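Local coordinates for sensor protein (Rhodopseudomonas palustris, PDB 2OOL) that senses light through a biliverdin chromophore held in its N-terminal chromophore-binding domain and probably passes the signal on as a histidine kinase, at residues L133-D137 / F305-R311; I153-A159 / V320-Q324; E172-T177 / A313-I317; D180-V184 / V195-D201. All blocks are in the same frame, centred on the assembly; numbering follows the deposited sequence.

Contact 1: residues L133-D137 / F305-R311; sequences LEPRD and FVSYEVR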
# COMPACT_ATOMS: atom_id res chain seq x y z
N LEU A 133 16.33 -13.89 -9.97
CA LEU A 133 16.83 -12.52 -9.93
C LEU A 133 16.10 -11.72 -10.95
O LEU A 133 16.19 -12.01 -12.14
CB LEU A 133 18.34 -12.52 -10.27
CG LEU A 133 19.29 -13.22 -9.33
CD1 LEU A 133 20.72 -12.89 -9.72
CD2 LEU A 133 18.99 -12.86 -7.90
N GLU A 134 15.31 -10.75 -10.50
CA GLU A 134 14.51 -9.87 -11.37
C GLU A 134 15.07 -8.46 -11.28
O GLU A 134 15.68 -8.14 -10.30
CB GLU A 134 13.04 -9.78 -10.88
CG GLU A 134 12.13 -10.92 -11.28
CD GLU A 134 10.63 -10.67 -11.00
OE1 GLU A 134 10.27 -9.62 -10.37
OE2 GLU A 134 9.84 -11.58 -11.36
N PRO A 135 14.71 -7.58 -12.23
CA PRO A 135 15.02 -6.17 -12.05
C PRO A 135 14.29 -5.57 -10.86
O PRO A 135 13.20 -6.02 -10.50
CB PRO A 135 14.53 -5.51 -13.34
CG PRO A 135 14.22 -6.61 -14.29
CD PRO A 135 13.98 -7.84 -13.48
N ARG A 136 14.87 -4.57 -10.25
CA ARG A 136 14.30 -3.97 -9.06
C ARG A 136 13.16 -2.99 -9.34
O ARG A 136 13.02 -2.47 -10.44
CB ARG A 136 15.39 -3.23 -8.28
CG ARG A 136 16.57 -4.09 -7.88
CD ARG A 136 17.37 -3.51 -6.73
NE ARG A 136 16.52 -3.30 -5.56
CZ ARG A 136 16.91 -2.69 -4.44
NH1 ARG A 136 18.17 -2.26 -4.28
NH2 ARG A 136 16.05 -2.55 -3.43
N ASP A 137 12.39 -2.72 -8.30
CA ASP A 137 11.37 -1.73 -8.36
C ASP A 137 11.98 -0.35 -8.58
O ASP A 137 12.95 0.02 -7.90
CB ASP A 137 10.55 -1.73 -7.07
CG ASP A 137 9.35 -0.79 -7.15
OD1 ASP A 137 8.31 -1.18 -7.73
OD2 ASP A 137 9.47 0.33 -6.63
N PHE A 305 7.72 -4.50 -18.25
CA PHE A 305 7.93 -5.21 -17.00
C PHE A 305 7.25 -4.50 -15.85
O PHE A 305 7.17 -3.28 -15.83
CB PHE A 305 9.42 -5.35 -16.69
CG PHE A 305 9.73 -6.17 -15.44
CD1 PHE A 305 10.27 -5.57 -14.31
CD2 PHE A 305 9.47 -7.53 -15.41
CE1 PHE A 305 10.56 -6.30 -13.18
CE2 PHE A 305 9.74 -8.29 -14.28
CZ PHE A 305 10.31 -7.66 -13.14
N VAL A 306 6.77 -5.27 -14.91
CA VAL A 306 6.15 -4.77 -13.71
C VAL A 306 6.90 -5.39 -12.53
O VAL A 306 7.08 -6.63 -12.48
CB VAL A 306 4.60 -5.12 -13.66
CG1 VAL A 306 3.93 -4.57 -12.40
CG2 VAL A 306 3.90 -4.59 -14.88
N SER A 307 7.40 -4.56 -11.61
CA SER A 307 8.28 -5.08 -10.52
C SER A 307 7.56 -6.01 -9.56
O SER A 307 6.35 -6.01 -9.48
CB SER A 307 8.89 -3.94 -9.71
OG SER A 307 7.92 -3.42 -8.80
N TYR A 308 8.29 -6.81 -8.78
CA TYR A 308 7.65 -7.75 -7.90
C TYR A 308 6.66 -7.07 -6.93
O TYR A 308 5.57 -7.61 -6.65
CB TYR A 308 8.69 -8.47 -7.10
CG TYR A 308 8.20 -9.70 -6.39
CD1 TYR A 308 8.07 -10.89 -7.07
CD2 TYR A 308 7.91 -9.67 -5.05
CE1 TYR A 308 7.64 -12.03 -6.42
CE2 TYR A 308 7.49 -10.81 -4.39
CZ TYR A 308 7.35 -11.97 -5.08
OH TYR A 308 6.94 -13.12 -4.43
N GLU A 309 7.08 -5.92 -6.39
CA GLU A 309 6.32 -5.21 -5.40
C GLU A 309 5.02 -4.64 -6.01
O GLU A 309 3.99 -4.65 -5.34
CB GLU A 309 7.13 -4.05 -4.77
CG GLU A 309 8.39 -4.46 -3.95
CD GLU A 309 9.68 -4.43 -4.77
OE1 GLU A 309 9.63 -4.74 -5.99
OE2 GLU A 309 10.75 -4.10 -4.19
N VAL A 310 5.06 -4.19 -7.26
CA VAL A 310 3.85 -3.77 -7.94
C VAL A 310 2.88 -4.94 -8.16
O VAL A 310 1.66 -4.77 -8.02
CB VAL A 310 4.12 -3.00 -9.23
CG1 VAL A 310 2.78 -2.70 -9.98
CG2 VAL A 310 4.82 -1.65 -8.90
N ARG A 311 3.42 -6.12 -8.46
CA ARG A 311 2.63 -7.34 -8.60
C ARG A 311 2.02 -7.75 -7.29
O ARG A 311 0.86 -8.17 -7.28
CB ARG A 311 3.45 -8.49 -9.27
CG ARG A 311 3.97 -8.03 -10.65
CD ARG A 311 4.45 -9.08 -11.64
NE ARG A 311 5.25 -10.18 -11.14
CZ ARG A 311 6.59 -10.17 -11.00
NH1 ARG A 311 7.31 -9.07 -11.23
NH2 ARG A 311 7.20 -11.26 -10.59
O HOH W 1 10.97 -7.35 -9.32
O HOH W 2 12.95 -3.49 -5.66
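A polar interdomain contact joins the end of strand 128-134, in the PAS-fold sheet, to the loop and first turn of helix 308-332 in the GAF domain. Its centre is the salt bridge of Glu-134 with Arg-311, made by both carboxylate oxygens: Arg-311 NH2 lies 2.8 Å from Glu-134 OE2, and Arg-311 NH1 donates to Glu-134 OE1 at 3.1 Å. The same NH1 also donates to Val-306 O (2.8 Å), so the guanidinium is held from both segments. Water 1 lies between Glu-134 OE1 (2.6 Å) and Tyr-308 N (2.8 Å), linking the carboxylate to an amide of the first helical turn. Beside it, Pro-135 packs on one face of the Phe-305 ring in a CH-pi contact, CG being 4.2 Å from the centroid and 25° off the normal. At the helix start, Ser-307 OG donates to Asp-137 OD1 (2.5 Å) and accepts a weak bond from Val-310 N (3.3 Å). Water 2 ties Asp-137 N (2.8 Å) to Glu-309 OE2 (2.7 Å), near Arg-150 of the second subunit. The serine N-cap thus serves two ends, capping the GAF helix and binding the PAS-side aspartate, at a PAS-GAF junction of the phytochrome chromophore-binding domain.

Contact 2: residues I153-A159 / V320-Q324; sequences IRRLQTA and VLTWQ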
# COMPACT_ATOMS: atom_id res chain seq x y z
N ILE A 153 -8.77 0.20 -1.98
CA ILE A 153 -9.26 -0.86 -1.06
C ILE A 153 -10.53 -0.40 -0.34
O ILE A 153 -11.50 -1.14 -0.21
CB ILE A 153 -8.23 -1.19 0.05
CG1 ILE A 153 -7.06 -2.00 -0.50
CG2 ILE A 153 -8.89 -1.97 1.21
CD1 ILE A 153 -5.95 -2.25 0.57
N ARG A 154 -10.50 0.81 0.16
CA ARG A 154 -11.66 1.40 0.80
C ARG A 154 -12.89 1.53 -0.14
O ARG A 154 -14.03 1.31 0.29
CB ARG A 154 -11.26 2.77 1.35
CG ARG A 154 -12.30 3.45 2.19
CD ARG A 154 -11.90 4.90 2.33
NE ARG A 154 -12.35 5.70 1.19
CZ ARG A 154 -11.79 6.84 0.78
NH1 ARG A 154 -10.70 7.32 1.39
NH2 ARG A 154 -12.32 7.51 -0.25
N ARG A 155 -12.65 1.88 -1.40
CA ARG A 155 -13.73 2.04 -2.37
C ARG A 155 -14.31 0.70 -2.75
O ARG A 155 -15.53 0.54 -2.87
CB ARG A 155 -13.25 2.74 -3.64
CG ARG A 155 -13.23 4.24 -3.51
CD ARG A 155 -12.41 4.92 -4.60
NE ARG A 155 -12.26 6.35 -4.30
CZ ARG A 155 -11.66 7.25 -5.09
NH1 ARG A 155 -11.12 6.89 -6.27
NH2 ARG A 155 -11.58 8.51 -4.69
N LEU A 156 -13.43 -0.26 -2.95
CA LEU A 156 -13.83 -1.61 -3.28
C LEU A 156 -14.76 -2.11 -2.20
O LEU A 156 -15.77 -2.73 -2.49
CB LEU A 156 -12.58 -2.50 -3.37
CG LEU A 156 -12.32 -3.36 -4.60
CD1 LEU A 156 -12.85 -2.81 -5.86
CD2 LEU A 156 -10.77 -3.62 -4.74
N GLN A 157 -14.46 -1.77 -0.95
CA GLN A 157 -15.22 -2.29 0.19
C GLN A 157 -16.61 -1.69 0.40
O GLN A 157 -17.40 -2.28 1.13
CB GLN A 157 -14.41 -2.14 1.48
CG GLN A 157 -13.14 -3.01 1.53
CD GLN A 157 -12.82 -3.45 2.94
OE1 GLN A 157 -11.95 -2.88 3.62
NE2 GLN A 157 -13.56 -4.47 3.41
N THR A 158 -16.90 -0.55 -0.23
CA THR A 158 -18.27 -0.01 -0.28
C THR A 158 -18.91 -0.07 -1.68
O THR A 158 -19.91 0.59 -1.91
CB THR A 158 -18.35 1.45 0.25
OG1 THR A 158 -17.40 2.27 -0.45
CG2 THR A 158 -18.11 1.52 1.78
N ALA A 159 -18.34 -0.84 -2.60
CA ALA A 159 -18.95 -1.08 -3.91
C ALA A 159 -20.28 -1.79 -3.75
O ALA A 159 -20.35 -2.80 -3.04
CB ALA A 159 -18.01 -1.92 -4.79
N VAL A 320 -8.86 -8.28 -2.08
CA VAL A 320 -9.97 -7.47 -1.53
C VAL A 320 -11.21 -7.54 -2.42
O VAL A 320 -12.37 -7.58 -1.90
CB VAL A 320 -9.58 -5.99 -1.36
CG1 VAL A 320 -10.83 -5.08 -0.91
CG2 VAL A 320 -8.44 -5.86 -0.39
N LEU A 321 -10.98 -7.51 -3.74
CA LEU A 321 -12.04 -7.72 -4.73
C LEU A 321 -12.69 -9.08 -4.45
O LEU A 321 -13.92 -9.19 -4.35
CB LEU A 321 -11.47 -7.71 -6.17
CG LEU A 321 -12.45 -7.91 -7.34
CD1 LEU A 321 -13.61 -6.86 -7.33
CD2 LEU A 321 -11.79 -7.95 -8.71
N THR A 322 -11.87 -10.10 -4.30
CA THR A 322 -12.35 -11.45 -4.00
C THR A 322 -13.30 -11.48 -2.81
O THR A 322 -14.40 -12.04 -2.89
CB THR A 322 -11.16 -12.40 -3.78
OG1 THR A 322 -10.28 -12.31 -4.92
CG2 THR A 322 -11.63 -13.86 -3.57
N TRP A 323 -12.92 -10.86 -1.71
CA TRP A 323 -13.82 -10.74 -0.55
C TRP A 323 -15.15 -10.04 -0.88
O TRP A 323 -16.22 -10.45 -0.42
CB TRP A 323 -13.14 -9.96 0.56
CG TRP A 323 -14.00 -9.67 1.70
CD1 TRP A 323 -14.59 -8.49 2.00
CD2 TRP A 323 -14.38 -10.58 2.73
NE1 TRP A 323 -15.33 -8.61 3.14
CE2 TRP A 323 -15.22 -9.89 3.61
CE3 TRP A 323 -14.09 -11.93 2.98
CZ2 TRP A 323 -15.78 -10.49 4.75
CZ3 TRP A 323 -14.65 -12.53 4.12
CH2 TRP A 323 -15.48 -11.80 4.98
N GLN A 324 -15.07 -8.96 -1.66
CA GLN A 324 -16.26 -8.19 -1.97
C GLN A 324 -17.21 -8.90 -2.93
O GLN A 324 -18.43 -8.73 -2.85
CB GLN A 324 -15.91 -6.81 -2.51
CG GLN A 324 -17.08 -5.81 -2.43
CD GLN A 324 -17.42 -5.31 -1.02
OE1 GLN A 324 -16.85 -5.76 -0.01
NE2 GLN A 324 -18.33 -4.37 -0.95
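Val-320 occupies the apolar centre: its CG1 lies 4.0 Å from Leu-156 CB and 3.9 Å from Gln-157 CG, while its CG2 is 4.1 Å from Ile-153 CG1. Next to it, Leu-156 CD1 meets Leu-321 CD1 at 4.4 Å, and outside the segments Leu-156 and Leu-321 extend the packing onto helix 162-177. The short helical segments run nearly parallel, at 11° with axes 9.6 Å apart, and the CA register pairs Ile-153 with Val-320, Leu-156 with Leu-321 and Gln-157 with Gln-324. This is side-by-side packing in the helical layer that backs the GAF sheet, at the dimer interface: Trp-323 stacks edge-to-face with Trp-323 of the second subunit, whose Gln-319 packs on Ile-153. Toward the C-terminal end of helix 142-157 the contact turns polar. Gln-324 lays its CG 3.3 Å from Leu-156 O, and its NE2 makes weak hydrogen bonds to Gln-157 O (3.1 Å, 126° at the hydrogen) and to Ala-159 O (3.3 Å, 155°), carbonyls at the point where the helix gives way to loop.

Contact 3: residues E172-T177 / A313-I317; sequences EVRRIT and ACELI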
# COMPACT_ATOMS: atom_id res chain seq x y z
N GLU A 172 -7.65 0.79 -10.77
CA GLU A 172 -6.46 0.94 -9.90
C GLU A 172 -5.27 0.12 -10.40
O GLU A 172 -4.13 0.58 -10.37
CB GLU A 172 -6.77 0.56 -8.46
CG GLU A 172 -5.49 0.53 -7.52
CD GLU A 172 -5.00 1.93 -7.13
OE1 GLU A 172 -5.66 2.92 -7.46
OE2 GLU A 172 -3.97 2.04 -6.44
N VAL A 173 -5.52 -1.09 -10.86
CA VAL A 173 -4.47 -1.90 -11.44
C VAL A 173 -3.84 -1.20 -12.65
O VAL A 173 -2.63 -1.24 -12.83
CB VAL A 173 -4.96 -3.35 -11.77
CG1 VAL A 173 -4.02 -4.07 -12.72
CG2 VAL A 173 -5.08 -4.20 -10.49
N ARG A 174 -4.65 -0.52 -13.47
CA ARG A 174 -4.10 0.19 -14.61
C ARG A 174 -3.24 1.38 -14.14
O ARG A 174 -2.17 1.62 -14.68
CB ARG A 174 -5.19 0.69 -15.57
CG ARG A 174 -4.60 1.13 -16.88
CD ARG A 174 -5.65 1.45 -17.97
NE ARG A 174 -6.50 2.61 -17.69
CZ ARG A 174 -6.21 3.88 -17.98
NH1 ARG A 174 -5.05 4.21 -18.54
NH2 ARG A 174 -7.09 4.83 -17.70
N ARG A 175 -3.73 2.08 -13.13
CA ARG A 175 -2.98 3.17 -12.48
C ARG A 175 -1.55 2.80 -12.08
O ARG A 175 -0.62 3.57 -12.31
CB ARG A 175 -3.71 3.59 -11.20
CG ARG A 175 -3.55 5.06 -10.83
CD ARG A 175 -4.52 5.42 -9.70
NE ARG A 175 -5.85 5.77 -10.20
CZ ARG A 175 -7.01 5.13 -9.97
NH1 ARG A 175 -7.07 4.06 -9.19
NH2 ARG A 175 -8.13 5.61 -10.50
N ILE A 176 -1.37 1.62 -11.51
CA ILE A 176 -0.10 1.28 -10.89
C ILE A 176 0.78 0.40 -11.76
O ILE A 176 1.95 0.25 -11.46
CB ILE A 176 -0.30 0.65 -9.49
CG1 ILE A 176 -0.99 -0.71 -9.60
CG2 ILE A 176 -1.15 1.61 -8.59
CD1 ILE A 176 -1.19 -1.42 -8.24
N THR A 177 0.22 -0.16 -12.83
CA THR A 177 0.98 -0.99 -13.77
C THR A 177 1.39 -0.22 -15.01
O THR A 177 2.38 -0.54 -15.66
CB THR A 177 0.21 -2.29 -14.20
OG1 THR A 177 -1.02 -1.99 -14.86
CG2 THR A 177 -0.09 -3.20 -13.01
N ALA A 313 1.07 -5.68 -5.08
CA ALA A 313 0.00 -4.70 -4.88
C ALA A 313 -1.26 -5.11 -5.66
O ALA A 313 -2.32 -5.12 -5.10
CB ALA A 313 0.45 -3.30 -5.28
N CYS A 314 -1.11 -5.46 -6.93
CA CYS A 314 -2.17 -6.05 -7.72
C CYS A 314 -2.84 -7.25 -7.06
O CYS A 314 -4.05 -7.43 -7.20
CB CYS A 314 -1.66 -6.44 -9.13
SG CYS A 314 -0.95 -5.02 -10.12
N GLU A 315 -2.06 -8.09 -6.38
CA GLU A 315 -2.57 -9.30 -5.77
C GLU A 315 -3.44 -8.94 -4.57
O GLU A 315 -4.49 -9.54 -4.36
CB GLU A 315 -1.43 -10.23 -5.34
CG GLU A 315 -1.95 -11.56 -4.82
CD GLU A 315 -0.82 -12.47 -4.27
OE1 GLU A 315 0.30 -12.00 -4.06
OE2 GLU A 315 -1.09 -13.66 -4.03
N LEU A 316 -2.95 -7.97 -3.79
CA LEU A 316 -3.72 -7.39 -2.69
C LEU A 316 -5.07 -6.87 -3.16
O LEU A 316 -6.11 -7.18 -2.54
CB LEU A 316 -2.94 -6.25 -2.04
CG LEU A 316 -3.59 -5.51 -0.87
CD1 LEU A 316 -4.01 -6.44 0.28
CD2 LEU A 316 -2.62 -4.41 -0.39
N ILE A 317 -5.05 -6.08 -4.22
CA ILE A 317 -6.28 -5.54 -4.82
C ILE A 317 -7.25 -6.67 -5.20
O ILE A 317 -8.47 -6.58 -4.94
CB ILE A 317 -5.94 -4.62 -6.00
CG1 ILE A 317 -5.46 -3.26 -5.46
CG2 ILE A 317 -7.15 -4.35 -6.94
CD1 ILE A 317 -4.63 -2.48 -6.42
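The two helical segments run antiparallel, their N-to-C directions 174° apart and their axes 10.3 Å apart at closest approach; the nearest CA pair is Val-173 with Cys-314, at 6.0 Å. This is a helix-helix packing of the GAF domain, in which helices 162-177 and 308-332 lie side by side against the antiparallel beta sheet. No hydrogen bond crosses between the segments, so the 262 Å² buried here comes from side-chain packing. Ile-176 takes up a central place, its CD1 lying 3.9 Å from Ala-313 CB, 4.1 Å from Cys-314 SG and 4.0 Å from Ile-317 CD1. One turn earlier, Val-173 makes two contacts of 4.1 Å, CG1 to Cys-314 SG and CG2 to Ile-317 CG2. Ala-313, Cys-314 and Ile-317 thus form one stripe along their helix, matched by Glu-172, Val-173, Ile-176 and Thr-177 on the other. Toward the sheet, Val-173 and Thr-177 touch Ile-182 and Cys-314 touches Ile-284; away from it, Phe-145 of helix 142-157 packs on Ile-176 and Ala-313. Glu-172 contributes its aliphatic part, with CG 3.3 Å from Ile-317 CD1, while its OE1 forms a salt bridge within the helix to Arg-175 NH1 (2.5 Å) and its OE2 bonds to Ser-148. At the helix end, Thr-177 OG1 donates to Val-173 O at 2.7 Å, and its CG2 rests 3.5 Å from Cys-314 SG.

Contact 4: residues D180-V184 / V195-D201; sequences DRIKV and VIAEDRD. With LBV (3-[2-[(Z)-[3-(2-carboxyethyl)-5-[(Z)-(4-ethenyl-3-methyl-5-oxidanylidene-pyrrol-2-ylidene)methyl]-4-methyl-pyrrol-1-ium -2-ylidene]methyl]-5-[(Z)-[(3E)-3-ethylidene-4-methyl-5-oxidanylidene-pyrrolidin-2-ylidene]methyl]-4-methyl-1H-pyrrol-3- yl]propanoic acid), chain C.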
# COMPACT_ATOMS: atom_id res chain seq x y z
N ASP A 180 -1.73 -0.87 -20.95
CA ASP A 180 -2.77 -0.33 -21.83
C ASP A 180 -4.23 -0.72 -21.54
O ASP A 180 -5.15 0.04 -21.80
CB ASP A 180 -2.41 -0.74 -23.27
CG ASP A 180 -1.23 0.05 -23.82
OD1 ASP A 180 -1.09 1.20 -23.39
OD2 ASP A 180 -0.44 -0.44 -24.66
N ARG A 181 -4.47 -1.93 -21.05
CA ARG A 181 -5.82 -2.49 -20.93
C ARG A 181 -5.89 -3.53 -19.83
O ARG A 181 -5.15 -4.50 -19.85
CB ARG A 181 -6.22 -3.16 -22.25
CG ARG A 181 -7.68 -3.65 -22.29
CD ARG A 181 -8.04 -4.21 -23.66
NE ARG A 181 -7.25 -5.38 -24.04
CZ ARG A 181 -7.06 -5.79 -25.29
NH1 ARG A 181 -6.36 -6.86 -25.51
NH2 ARG A 181 -7.57 -5.15 -26.31
N ILE A 182 -6.75 -3.30 -18.86
CA ILE A 182 -6.98 -4.22 -17.77
C ILE A 182 -8.41 -4.73 -17.86
O ILE A 182 -9.35 -3.93 -17.95
CB ILE A 182 -6.76 -3.54 -16.41
CG1 ILE A 182 -5.43 -2.77 -16.35
CG2 ILE A 182 -6.90 -4.53 -15.24
CD1 ILE A 182 -4.20 -3.51 -16.73
N LYS A 183 -8.58 -6.05 -17.81
CA LYS A 183 -9.90 -6.71 -17.94
C LYS A 183 -10.17 -7.58 -16.73
O LYS A 183 -9.28 -8.21 -16.25
CB LYS A 183 -9.93 -7.59 -19.19
CG LYS A 183 -9.83 -6.77 -20.54
CD LYS A 183 -9.21 -7.58 -21.69
CE LYS A 183 -7.77 -7.99 -21.39
NZ LYS A 183 -6.73 -7.02 -21.76
N VAL A 184 -11.41 -7.62 -16.26
CA VAL A 184 -11.79 -8.63 -15.27
C VAL A 184 -12.63 -9.65 -16.02
O VAL A 184 -13.63 -9.32 -16.65
CB VAL A 184 -12.55 -8.03 -14.10
CG1 VAL A 184 -12.88 -9.14 -13.08
CG2 VAL A 184 -11.71 -6.95 -13.49
N VAL A 195 -15.49 -11.04 -20.37
CA VAL A 195 -14.96 -9.79 -19.81
C VAL A 195 -16.13 -9.01 -19.22
O VAL A 195 -16.99 -8.52 -19.94
CB VAL A 195 -14.24 -8.97 -20.89
CG1 VAL A 195 -13.77 -7.60 -20.33
CG2 VAL A 195 -13.00 -9.79 -21.50
N ILE A 196 -16.17 -8.91 -17.91
CA ILE A 196 -17.28 -8.22 -17.26
C ILE A 196 -16.93 -6.78 -16.84
O ILE A 196 -17.83 -5.99 -16.51
CB ILE A 196 -17.81 -9.03 -16.07
CG1 ILE A 196 -16.69 -9.32 -15.05
CG2 ILE A 196 -18.38 -10.36 -16.59
CD1 ILE A 196 -17.18 -9.83 -13.72
N ALA A 197 -15.66 -6.42 -16.87
CA ALA A 197 -15.25 -5.04 -16.60
C ALA A 197 -13.93 -4.81 -17.31
O ALA A 197 -13.24 -5.77 -17.66
CB ALA A 197 -15.10 -4.76 -15.09
N GLU A 198 -13.61 -3.54 -17.51
CA GLU A 198 -12.47 -3.12 -18.32
C GLU A 198 -12.09 -1.69 -18.02
O GLU A 198 -12.93 -0.84 -17.91
CB GLU A 198 -12.82 -3.20 -19.79
CG GLU A 198 -11.62 -3.11 -20.72
CD GLU A 198 -12.02 -3.28 -22.17
OE1 GLU A 198 -12.83 -2.44 -22.63
OE2 GLU A 198 -11.55 -4.27 -22.81
N ASP A 199 -10.79 -1.43 -17.86
CA ASP A 199 -10.31 -0.04 -17.94
C ASP A 199 -9.15 -0.04 -18.89
O ASP A 199 -8.24 -0.87 -18.77
CB ASP A 199 -9.87 0.45 -16.57
CG ASP A 199 -9.79 1.98 -16.48
OD1 ASP A 199 -10.74 2.70 -16.86
OD2 ASP A 199 -8.75 2.47 -16.03
N ARG A 200 -9.18 0.89 -19.83
CA ARG A 200 -8.12 1.03 -20.82
C ARG A 200 -7.80 2.50 -21.15
O ARG A 200 -8.63 3.41 -20.97
CB ARG A 200 -8.51 0.32 -22.11
CG ARG A 200 -9.75 0.81 -22.70
CD ARG A 200 -10.05 0.15 -24.04
NE ARG A 200 -10.95 1.03 -24.77
CZ ARG A 200 -12.22 1.24 -24.43
NH1 ARG A 200 -12.75 0.60 -23.38
NH2 ARG A 200 -12.94 2.07 -25.12
N ASP A 201 -6.59 2.68 -21.68
CA ASP A 201 -6.09 3.98 -22.12
C ASP A 201 -6.68 4.31 -23.49
O ASP A 201 -7.28 3.46 -24.15
CB ASP A 201 -4.53 3.93 -22.12
CG ASP A 201 -3.88 5.32 -22.26
OD1 ASP A 201 -4.61 6.37 -22.18
OD2 ASP A 201 -2.64 5.36 -22.46
C1A LBV C . -5.43 -21.22 -26.81
C1B LBV C . -2.93 -21.83 -23.18
O1B LBV C . 2.43 -21.57 -19.57
C1C LBV C . -3.67 -18.04 -20.81
O1C LBV C . -2.03 -13.72 -18.42
C1D LBV C . -6.90 -14.88 -22.25
C2A LBV C . -5.48 -22.63 -27.34
C2B LBV C . -1.97 -22.30 -22.27
O2B LBV C . 1.25 -20.43 -18.10
C2C LBV C . -3.69 -16.97 -19.89
O2C LBV C . -1.46 -14.04 -20.53
C2D LBV C . -8.23 -14.63 -22.64
C3A LBV C . -4.61 -23.30 -26.26
C3B LBV C . -1.80 -21.34 -21.28
C3C LBV C . -4.72 -16.13 -20.28
C3D LBV C . -8.40 -13.27 -22.56
C4A LBV C . -4.20 -22.32 -25.31
C4B LBV C . -2.72 -20.28 -21.57
C4C LBV C . -5.30 -16.66 -21.45
C4D LBV C . -7.18 -12.72 -22.13
CAA LBV C . -4.27 -24.67 -26.19
CAB LBV C . -0.82 -21.43 -20.11
CAC LBV C . -2.81 -16.66 -18.65
CAD LBV C . -9.56 -12.61 -22.88
CBA LBV C . -4.72 -25.83 -27.13
CBB LBV C . 0.42 -20.59 -20.33
CBC LBV C . -1.49 -15.95 -19.08
CBD LBV C . -9.72 -11.23 -22.77
CGB LBV C . 1.46 -20.90 -19.23
CGC LBV C . -1.66 -14.43 -19.37
CHB LBV C . -3.36 -22.66 -24.23
CHC LBV C . -2.77 -19.12 -20.74
CHD LBV C . -6.37 -16.17 -22.20
CMA LBV C . -4.79 -22.65 -28.72
CMB LBV C . -1.20 -23.64 -22.36
CMC LBV C . -5.08 -14.85 -19.50
CMD LBV C . -9.33 -15.63 -23.06
N_A LBV C . -4.71 -21.14 -25.67
O_A LBV C . -5.98 -20.26 -27.33
N_B LBV C . -3.34 -20.65 -22.70
N_C LBV C . -4.63 -17.79 -21.71
N_D LBV C . -6.32 -13.73 -21.98
O_D LBV C . -6.89 -11.53 -21.93
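A classic beta bulge interrupts this antiparallel pairing: Ile-196 and Ala-197 both face Val-184, with Val-184 O accepting from Ile-196 N (2.9 Å) and Val-184 N donating to Ala-197 O (3.0 Å). Ile-196 has a psi of -13°, away from the extended values that resume at Ala-197. Beyond the bulge the register is regular. Ile-182 and Asp-199 form a hydrogen-bonded pair, N to O 2.9 Å in each direction, and Asp-201 N reaches Asp-180 O at 3.0 Å; Arg-181 with Arg-200 and Lys-183 with Glu-198 are non-hydrogen-bonded pairs, their CA atoms 4.2 and 4.4 Å apart. The strand axes approach to 4.7 Å at 161°. On the sheet face bearing Ile-182, Val-184 and Ala-197, the CB atoms of Val-184 and Ala-197 are 4.3 Å apart; this face is backed by helix 162-177, whose Arg-174 forms a salt bridge with Asp-199. The other face carries charge. Glu-198 OE2 lies 3.6 Å from Arg-181 CD, but Glu-198 is hydrogen-bonded to Ser-206 and Leu-207, and Arg-181 to His-299 and Pro-205. Nearer the chromophore, Lys-183 CE is 3.7 Å from LBV O_D and Val-195 CG2 3.8 Å from LBV CBD. The two strands make a beta hairpin of the GAF sheet whose charged face also lines the biliverdin pocket, as in phytochromes.

From the N terminus, the PAS-fold strand ending at 133-137 comes first, and its partner is reached only at 305-311, so contact 1 closes a loop through most of the GAF domain. Helix 142-157 starts within that loop but pairs at 320-324, beyond its end: contacts 1 and 2 cross. Contact 3 likewise crosses contact 1, yet is nested inside contact 2. The short hairpin of contact 4 lies within all three loops. Helix 308-332 supplies one side of contacts 1, 3 and 2, in that order along its length, joining the PAS sheet, helix 162-177 and helix 142-157. Arg-174 NE to Asp-199 OD2 (2.8 Å) then ties contact 3 to contact 4.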